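PDB 6C72: particle-associated glycoside hydrolase from Acinetobacter phage Fri1, which probably depolymerises the capsular polysaccharide of Acinetobacter baumannii as a tailspike glycosidase, clearing the host capsule during virus entry. Local coordinates for residues Asp407-Gly419 and Phe428-Gln441. Numbering follows the deposited sequence.
Sequences DLKGFSYNTLVTG and FQDTTFENNIVATQ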
ATOM      1  N   ASP A 407      18.317  20.192 -13.533  1.00 41.60           N
ATOM      2  CA  ASP A 407      18.316  20.589 -14.935  1.00 42.11           C
ATOM      3  C   ASP A 407      17.309  21.710 -15.157  1.00 42.36           C
ATOM      4  O   ASP A 407      17.619  22.882 -14.922  1.00 42.54           O
ATOM      5  CB  ASP A 407      17.999  19.398 -15.837  1.00 41.97           C
ATOM      6  CG  ASP A 407      18.426  19.624 -17.273  1.00 42.58           C
ATOM      7  OD1 ASP A 407      19.072  20.656 -17.554  1.00 43.09           O
ATOM      8  OD2 ASP A 407      18.102  18.772 -18.131  1.00 42.51           O
ATOM      9  N   LEU A 408      16.110  21.369 -15.631  1.00 32.44           N
ATOM     10  CA  LEU A 408      15.050  22.360 -15.782  1.00 32.46           C
ATOM     11  C   LEU A 408      14.405  22.683 -14.436  1.00 32.03           C
ATOM     12  O   LEU A 408      14.268  21.825 -13.562  1.00 31.73           O
ATOM     13  CB  LEU A 408      13.993  21.881 -16.778  1.00 32.50           C
ATOM     14  CG  LEU A 408      14.517  21.704 -18.208  1.00 33.00           C
ATOM     15  CD1 LEU A 408      13.406  21.267 -19.158  1.00 32.93           C
ATOM     16  CD2 LEU A 408      15.191  22.981 -18.701  1.00 33.39           C
ATOM     17  N   LYS A 409      14.002  23.939 -14.278  1.00 38.60           N
ATOM     18  CA  LYS A 409      13.483  24.438 -13.012  1.00 38.18           C
ATOM     19  C   LYS A 409      11.961  24.399 -12.896  1.00 37.66           C
ATOM     20  O   LYS A 409      11.431  24.742 -11.836  1.00 37.27           O
ATOM     21  CB  LYS A 409      13.959  25.876 -12.796  1.00 38.30           C
ATOM     22  CG  LYS A 409      15.467  26.059 -12.854  1.00 38.75           C
ATOM     23  CD  LYS A 409      16.121  25.486 -11.619  1.00 38.62           C
ATOM     24  CE  LYS A 409      17.606  25.808 -11.564  1.00 38.98           C
ATOM     25  NZ  LYS A 409      18.188  25.326 -10.280  1.00 38.78           N
ATOM     26  N   GLY A 410      11.246  24.024 -13.947  1.00 29.94           N
ATOM     27  CA  GLY A 410       9.797  24.045 -13.910  1.00 29.23           C
ATOM     28  C   GLY A 410       9.197  22.840 -13.213  1.00 28.82           C
ATOM     29  O   GLY A 410       9.852  21.835 -12.934  1.00 29.28           O
ATOM     30  N   PHE A 411       7.905  22.949 -12.903  1.00 25.85           N
ATOM     31  CA  PHE A 411       7.208  21.783 -12.368  1.00 25.13           C
ATOM     32  C   PHE A 411       6.823  20.821 -13.483  1.00 24.94           C
ATOM     33  O   PHE A 411       6.918  19.599 -13.319  1.00 24.68           O
ATOM     34  CB  PHE A 411       5.976  22.212 -11.576  1.00 24.14           C
ATOM     35  CG  PHE A 411       5.089  21.071 -11.160  1.00 23.28           C
ATOM     36  CD1 PHE A 411       5.355  20.358 -10.008  1.00 23.49           C
ATOM     37  CD2 PHE A 411       3.977  20.727 -11.914  1.00 23.12           C
ATOM     38  CE1 PHE A 411       4.546  19.318  -9.615  1.00 22.84           C
ATOM     39  CE2 PHE A 411       3.158  19.685 -11.534  1.00 22.71           C
ATOM     40  CZ  PHE A 411       3.440  18.973 -10.385  1.00 22.45           C
ATOM     41  N   SER A 412       6.395  21.352 -14.621  1.00 26.68           N
ATOM     42  CA  SER A 412       5.899  20.525 -15.707  1.00 26.68           C
ATOM     43  C   SER A 412       6.014  21.315 -16.995  1.00 27.59           C
ATOM     44  O   SER A 412       6.224  22.528 -16.989  1.00 27.70           O
ATOM     45  CB  SER A 412       4.451  20.083 -15.457  1.00 25.26           C
ATOM     46  OG  SER A 412       3.588  21.201 -15.349  1.00 24.87           O
ATOM     47  N   TYR A 413       5.889  20.605 -18.101  1.00 28.75           N
ATOM     48  CA  TYR A 413       5.834  21.201 -19.422  1.00 29.29           C
ATOM     49  C   TYR A 413       4.515  20.795 -20.061  1.00 28.77           C
ATOM     50  O   TYR A 413       4.173  19.609 -20.069  1.00 28.67           O
ATOM     51  CB  TYR A 413       7.023  20.742 -20.279  1.00 30.35           C
ATOM     52  CG  TYR A 413       6.806  20.940 -21.760  1.00 30.57           C
ATOM     53  CD1 TYR A 413       6.863  22.211 -22.333  1.00 30.62           C
ATOM     54  CD2 TYR A 413       6.514  19.858 -22.582  1.00 30.72           C
ATOM     55  CE1 TYR A 413       6.641  22.392 -23.685  1.00 30.86           C
ATOM     56  CE2 TYR A 413       6.291  20.025 -23.935  1.00 30.87           C
ATOM     57  CZ  TYR A 413       6.357  21.288 -24.484  1.00 30.96           C
ATOM     58  OH  TYR A 413       6.134  21.444 -25.834  1.00 31.94           O
ATOM     59  N   ASN A 414       3.754  21.780 -20.546  1.00 33.55           N
ATOM     60  CA  ASN A 414       2.589  21.512 -21.394  1.00 33.33           C
ATOM     61  C   ASN A 414       1.587  20.583 -20.710  1.00 32.49           C
ATOM     62  O   ASN A 414       0.934  19.768 -21.363  1.00 32.55           O
ATOM     63  CB  ASN A 414       3.039  20.929 -22.740  1.00 34.17           C
ATOM     64  CG  ASN A 414       1.973  21.011 -23.815  1.00 34.07           C
ATOM     65  OD1 ASN A 414       1.176  21.950 -23.855  1.00 33.70           O
ATOM     66  ND2 ASN A 414       1.955  20.015 -24.702  1.00 34.42           N
ATOM     67  N   THR A 415       1.473  20.675 -19.386  1.00 29.86           N
ATOM     68  CA  THR A 415       0.646  19.765 -18.602  1.00 28.99           C
ATOM     69  C   THR A 415      -0.614  20.471 -18.101  1.00 28.38           C
ATOM     70  O   THR A 415      -0.592  21.672 -17.810  1.00 28.36           O
ATOM     71  CB  THR A 415       1.468  19.192 -17.444  1.00 28.54           C
ATOM     72  OG1 THR A 415       2.601  18.511 -17.997  1.00 29.35           O
ATOM     73  CG2 THR A 415       0.672  18.205 -16.632  1.00 27.74           C
ATOM     74  N   LEU A 416      -1.723  19.727 -18.036  1.00 29.24           N
ATOM     75  CA  LEU A 416      -3.002  20.225 -17.534  1.00 28.96           C
ATOM     76  C   LEU A 416      -3.523  19.259 -16.482  1.00 28.68           C
ATOM     77  O   LEU A 416      -3.430  18.038 -16.659  1.00 28.83           O
ATOM     78  CB  LEU A 416      -4.033  20.357 -18.646  1.00 29.34           C
ATOM     79  CG  LEU A 416      -3.691  21.206 -19.866  1.00 29.84           C
ATOM     80  CD1 LEU A 416      -4.642  20.867 -21.007  1.00 30.20           C
ATOM     81  CD2 LEU A 416      -3.771  22.698 -19.511  1.00 29.77           C
ATOM     82  N   VAL A 417      -4.028  19.794 -15.369  1.00 25.64           N
ATOM     83  CA  VAL A 417      -4.610  18.972 -14.318  1.00 25.39           C
ATOM     84  C   VAL A 417      -5.951  19.580 -13.930  1.00 26.31           C
ATOM     85  O   VAL A 417      -6.357  20.624 -14.445  1.00 27.10           O
ATOM     86  CB  VAL A 417      -3.687  18.828 -13.082  1.00 24.68           C
ATOM     87  CG1 VAL A 417      -2.285  18.370 -13.486  1.00 24.38           C
ATOM     88  CG2 VAL A 417      -3.632  20.113 -12.244  1.00 24.84           C
ATOM     89  N   THR A 418      -6.643  18.923 -13.011  1.00 28.44           N
ATOM     90  CA  THR A 418      -7.847  19.491 -12.421  1.00 28.85           C
ATOM     91  C   THR A 418      -7.625  19.639 -10.923  1.00 29.15           C
ATOM     92  O   THR A 418      -6.567  19.284 -10.388  1.00 29.05           O
ATOM     93  CB  THR A 418      -9.081  18.635 -12.717  1.00 29.45           C
ATOM     94  OG1 THR A 418      -9.159  17.563 -11.776  1.00 30.07           O
ATOM     95  CG2 THR A 418      -9.017  18.062 -14.117  1.00 29.28           C
ATOM     96  N   GLY A 419      -8.633  20.181 -10.247  1.00 28.15           N
ATOM     97  CA  GLY A 419      -8.568  20.359  -8.809  1.00 28.27           C
ATOM     98  C   GLY A 419      -8.523  19.073  -8.024  1.00 28.23           C
ATOM     99  O   GLY A 419      -8.198  19.108  -6.831  1.00 28.43           O
ATOM    100  N   PHE A 428      10.114  21.595  -3.012  1.00 30.05           N
ATOM    101  CA  PHE A 428      10.330  22.264  -4.288  1.00 29.75           C
ATOM    102  C   PHE A 428      11.629  23.063  -4.203  1.00 29.90           C
ATOM    103  O   PHE A 428      11.661  24.159  -3.634  1.00 30.01           O
ATOM    104  CB  PHE A 428       9.138  23.155  -4.639  1.00 29.42           C
ATOM    105  CG  PHE A 428       7.868  22.394  -4.953  1.00 29.06           C
ATOM    106  CD1 PHE A 428       7.808  21.528  -6.035  1.00 28.67           C
ATOM    107  CD2 PHE A 428       6.725  22.571  -4.187  1.00 29.05           C
ATOM    108  CE1 PHE A 428       6.629  20.836  -6.332  1.00 28.05           C
ATOM    109  CE2 PHE A 428       5.550  21.891  -4.478  1.00 28.58           C
ATOM    110  CZ  PHE A 428       5.498  21.026  -5.547  1.00 27.99           C
ATOM    111  N   GLN A 429      12.707  22.509  -4.755  1.00 27.70           N
ATOM    112  CA  GLN A 429      13.982  23.214  -4.795  1.00 28.91           C
ATOM    113  C   GLN A 429      14.057  23.990  -6.097  1.00 29.02           C
ATOM    114  O   GLN A 429      14.194  23.391  -7.172  1.00 28.43           O
ATOM    115  CB  GLN A 429      15.177  22.275  -4.667  1.00 29.26           C
ATOM    116  CG  GLN A 429      16.484  23.047  -4.554  1.00 30.80           C
ATOM    117  CD  GLN A 429      17.674  22.176  -4.220  1.00 31.48           C
ATOM    118  OE1 GLN A 429      18.231  22.255  -3.123  1.00 32.58           O
ATOM    119  NE2 GLN A 429      18.081  21.342  -5.172  1.00 31.03           N
ATOM    120  N   ASP A 430      13.957  25.318  -5.995  1.00 34.52           N
ATOM    121  CA  ASP A 430      14.012  26.258  -7.109  1.00 34.57           C
ATOM    122  C   ASP A 430      12.875  26.058  -8.104  1.00 34.28           C
ATOM    123  O   ASP A 430      12.924  26.618  -9.203  1.00 34.35           O
ATOM    124  CB  ASP A 430      15.350  26.195  -7.872  1.00 34.86           C
ATOM    125  CG  ASP A 430      16.553  26.626  -7.037  1.00 35.09           C
ATOM    126  OD1 ASP A 430      16.418  27.501  -6.161  1.00 35.18           O
ATOM    127  OD2 ASP A 430      17.666  26.120  -7.304  1.00 35.22           O
ATOM    128  N   THR A 431      11.852  25.278  -7.755  1.00 31.72           N
ATOM    129  CA  THR A 431      10.765  24.987  -8.686  1.00 31.32           C
ATOM    130  C   THR A 431       9.966  26.244  -8.995  1.00 31.03           C
ATOM    131  O   THR A 431       9.444  26.894  -8.084  1.00 30.96           O
ATOM    132  CB  THR A 431       9.834  23.924  -8.107  1.00 31.00           C
ATOM    133  OG1 THR A 431      10.608  22.845  -7.576  1.00 31.36           O
ATOM    134  CG2 THR A 431       8.894  23.399  -9.193  1.00 30.46           C
ATOM    135  N   THR A 432       9.866  26.593 -10.274  1.00 35.61           N
ATOM    136  CA  THR A 432       9.068  27.737 -10.691  1.00 35.37           C
ATOM    137  C   THR A 432       7.738  27.275 -11.276  1.00 34.69           C
ATOM    138  O   THR A 432       7.693  26.351 -12.100  1.00 34.59           O
ATOM    139  CB  THR A 432       9.812  28.598 -11.710  1.00 35.88           C
ATOM    140  OG1 THR A 432       8.921  29.604 -12.212  1.00 35.70           O
ATOM    141  CG2 THR A 432      10.325  27.746 -12.873  1.00 36.16           C
ATOM    142  N   PHE A 433       6.655  27.917 -10.838  1.00 30.94           N
ATOM    143  CA  PHE A 433       5.331  27.752 -11.423  1.00 30.29           C
ATOM    144  C   PHE A 433       4.933  28.982 -12.237  1.00 30.48           C
ATOM    145  O   PHE A 433       3.751  29.153 -12.549  1.00 30.10           O
ATOM    146  CB  PHE A 433       4.285  27.480 -10.335  1.00 29.84           C
ATOM    147  CG  PHE A 433       4.308  26.069  -9.779  1.00 29.55           C
ATOM    148  CD1 PHE A 433       3.516  25.063 -10.344  1.00 28.86           C
ATOM    149  CD2 PHE A 433       5.098  25.751  -8.670  1.00 30.07           C
ATOM    150  CE1 PHE A 433       3.524  23.769  -9.824  1.00 28.63           C
ATOM    151  CE2 PHE A 433       5.105  24.464  -8.146  1.00 30.03           C
ATOM    152  CZ  PHE A 433       4.321  23.465  -8.731  1.00 29.27           C
ATOM    153  N   GLU A 434       5.891  29.856 -12.561  1.00 44.54           N
ATOM    154  CA  GLU A 434       5.602  31.034 -13.372  1.00 44.84           C
ATOM    155  C   GLU A 434       5.053  30.628 -14.737  1.00 44.68           C
ATOM    156  O   GLU A 434       5.656  29.822 -15.453  1.00 44.82           O
ATOM    157  CB  GLU A 434       6.861  31.892 -13.544  1.00 45.60           C
ATOM    158  CG  GLU A 434       6.628  33.191 -14.338  1.00 46.03           C
ATOM    159  CD  GLU A 434       7.890  34.046 -14.552  1.00 46.82           C
ATOM    160  OE1 GLU A 434       9.012  33.561 -14.272  1.00 47.02           O
ATOM    161  OE2 GLU A 434       7.758  35.210 -15.010  1.00 47.29           O
ATOM    162  N   ASN A 435       3.894  31.192 -15.087  1.00 39.16           N
ATOM    163  CA  ASN A 435       3.187  30.933 -16.340  1.00 39.07           C
ATOM    164  C   ASN A 435       2.741  29.481 -16.475  1.00 38.50           C
ATOM    165  O   ASN A 435       2.414  29.028 -17.576  1.00 38.56           O
ATOM    166  CB  ASN A 435       4.036  31.319 -17.558  1.00 39.76           C
ATOM    167  CG  ASN A 435       4.581  32.719 -17.466  1.00 40.38           C
ATOM    168  OD1 ASN A 435       5.757  32.959 -17.743  1.00 40.94           O
ATOM    169  ND2 ASN A 435       3.738  33.653 -17.051  1.00 40.35           N
ATOM    170  N   ASN A 436       2.722  28.727 -15.384  1.00 30.37           N
ATOM    171  CA  ASN A 436       2.286  27.338 -15.414  1.00 29.66           C
ATOM    172  C   ASN A 436       0.847  27.264 -14.928  1.00 29.07           C
ATOM    173  O   ASN A 436       0.581  27.422 -13.732  1.00 28.87           O
ATOM    174  CB  ASN A 436       3.179  26.449 -14.558  1.00 29.57           C
ATOM    175  CG  ASN A 436       2.897  24.972 -14.791  1.00 29.15           C
ATOM    176  OD1 ASN A 436       1.811  24.617 -15.247  1.00 28.77           O
ATOM    177  ND2 ASN A 436       3.863  24.110 -14.488  1.00 29.34           N
ATOM    178  N   ILE A 437      -0.066  26.929 -15.844  1.00 29.01           N
ATOM    179  CA  ILE A 437      -1.485  26.891 -15.532  1.00 29.26           C
ATOM    180  C   ILE A 437      -1.806  25.856 -14.461  1.00 28.05           C
ATOM    181  O   ILE A 437      -2.830  25.976 -13.776  1.00 28.36           O
ATOM    182  CB  ILE A 437      -2.281  26.627 -16.828  1.00 29.88           C
ATOM    183  CG1 ILE A 437      -3.780  26.861 -16.607  1.00 30.67           C
ATOM    184  CG2 ILE A 437      -1.964  25.215 -17.385  1.00 28.78           C
ATOM    185  CD1 ILE A 437      -4.584  26.834 -17.871  1.00 31.72           C
ATOM    186  N   VAL A 438      -0.943  24.852 -14.275  1.00 27.40           N
ATOM    187  CA  VAL A 438      -1.168  23.860 -13.225  1.00 27.01           C
ATOM    188  C   VAL A 438      -1.313  24.548 -11.872  1.00 27.18           C
ATOM    189  O   VAL A 438      -2.095  24.105 -11.015  1.00 27.16           O
ATOM    190  CB  VAL A 438      -0.017  22.824 -13.204  1.00 26.89           C
ATOM    191  CG1 VAL A 438      -0.071  21.944 -11.946  1.00 26.67           C
ATOM    192  CG2 VAL A 438      -0.030  21.963 -14.460  1.00 26.91           C
ATOM    193  N   ALA A 439      -0.595  25.653 -11.664  1.00 26.88           N
ATOM    194  CA  ALA A 439      -0.674  26.344 -10.386  1.00 27.41           C
ATOM    195  C   ALA A 439      -2.057  26.927 -10.120  1.00 28.39           C
ATOM    196  O   ALA A 439      -2.406  27.131  -8.954  1.00 28.75           O
ATOM    197  CB  ALA A 439       0.386  27.450 -10.316  1.00 28.17           C
ATOM    198  N   THR A 440      -2.864  27.166 -11.152  1.00 35.30           N
ATOM    199  CA  THR A 440      -4.220  27.662 -10.952  1.00 35.53           C
ATOM    200  C   THR A 440      -5.262  26.555 -10.991  1.00 35.32           C
ATOM    201  O   THR A 440      -6.441  26.827 -10.767  1.00 35.61           O
ATOM    202  CB  THR A 440      -4.583  28.736 -12.001  1.00 35.80           C
ATOM    203  OG1 THR A 440      -4.813  28.120 -13.275  1.00 35.57           O
ATOM    204  CG2 THR A 440      -3.479  29.773 -12.142  1.00 36.16           C
ATOM    205  N   GLN A 441      -4.857  25.320 -11.265  1.00 30.43           N
ATOM    206  CA  GLN A 441      -5.771  24.203 -11.427  1.00 30.39           C
ATOM    207  C   GLN A 441      -5.726  23.223 -10.272  1.00 30.58           C
ATOM    208  O   GLN A 441      -6.773  22.789  -9.796  1.00 31.00           O
ATOM    209  CB  GLN A 441      -5.453  23.444 -12.714  1.00 30.09           C
ATOM    210  CG  GLN A 441      -5.645  24.226 -13.982  1.00 30.17           C
ATOM    211  CD  GLN A 441      -5.167  23.435 -15.177  1.00 30.06           C
ATOM    212  OE1 GLN A 441      -4.240  22.624 -15.069  1.00 29.86           O
ATOM    213  NE2 GLN A 441      -5.798  23.652 -16.323  1.00 30.31           N
TER
HETATM  214  O   HOH W   1       6.336  25.121 -14.188  1.00 34.87           O
HETATM  215  O   HOH W   2       2.435  22.687 -17.291  1.00 24.45           O
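Successive coils of a parallel beta-helix meet where Phe411 of 407-419 packs on Phe433 of 428-441, at the last turns before the C-terminal domain. The two ring planes lie 26° apart with centroids separated by 5.0 Å, an offset pair with little overlap, in which Phe411 CB sits over one face of Phe433, 3.4 Å from its CE1. With CG of Phe411 anti to the backbone N (chi1 172°), the ring is directed at 428-441, where its CE2 reaches Val438 CG1, while CD1 approaches Phe428 CE1; Leu403 of strand 402-403, in the coil that carries Phe411, touches both Phe411 and Phe428.

Beside this apolar cluster Asn436 acts as a polar bridge. Its ND2 donates almost straight to Ser412 OG (3.0 Å, 167°), close to the amide plane, whereas OD1 accepts from Val438 N, a capping bond at the turn leading into the weakly bonded helix 438-441. Two waters reinforce the amide: one joins ND2 to Phe411 N and Thr432 O, the other joins OD1 to Ser412 OG and Thr415 N. Both ends of the amide are thus engaged, which fixes its flip.

Further along, Thr432 N bonds to Lys409 O at 2.9 Å, forming a single backbone bridge at Gly410 and Thr432. Lys409 runs alongside Asp430, NZ meeting OD2 at 3.1 Å in a salt bridge; NZ also bonds Gly405 O, and Asp430 OD1 accepts from Thr452 N. At the other end Gln441, extended beyond CG, presents OE1 to Val417 N (2.9 Å), with the donor above the carbonyl plane, and its CB packs on Val417 CG2. This cross-coil packing, with strands 402-403 and 422-429 paired in parallel, is consistent with the right-handed parallel beta-helix of phage tailspikes.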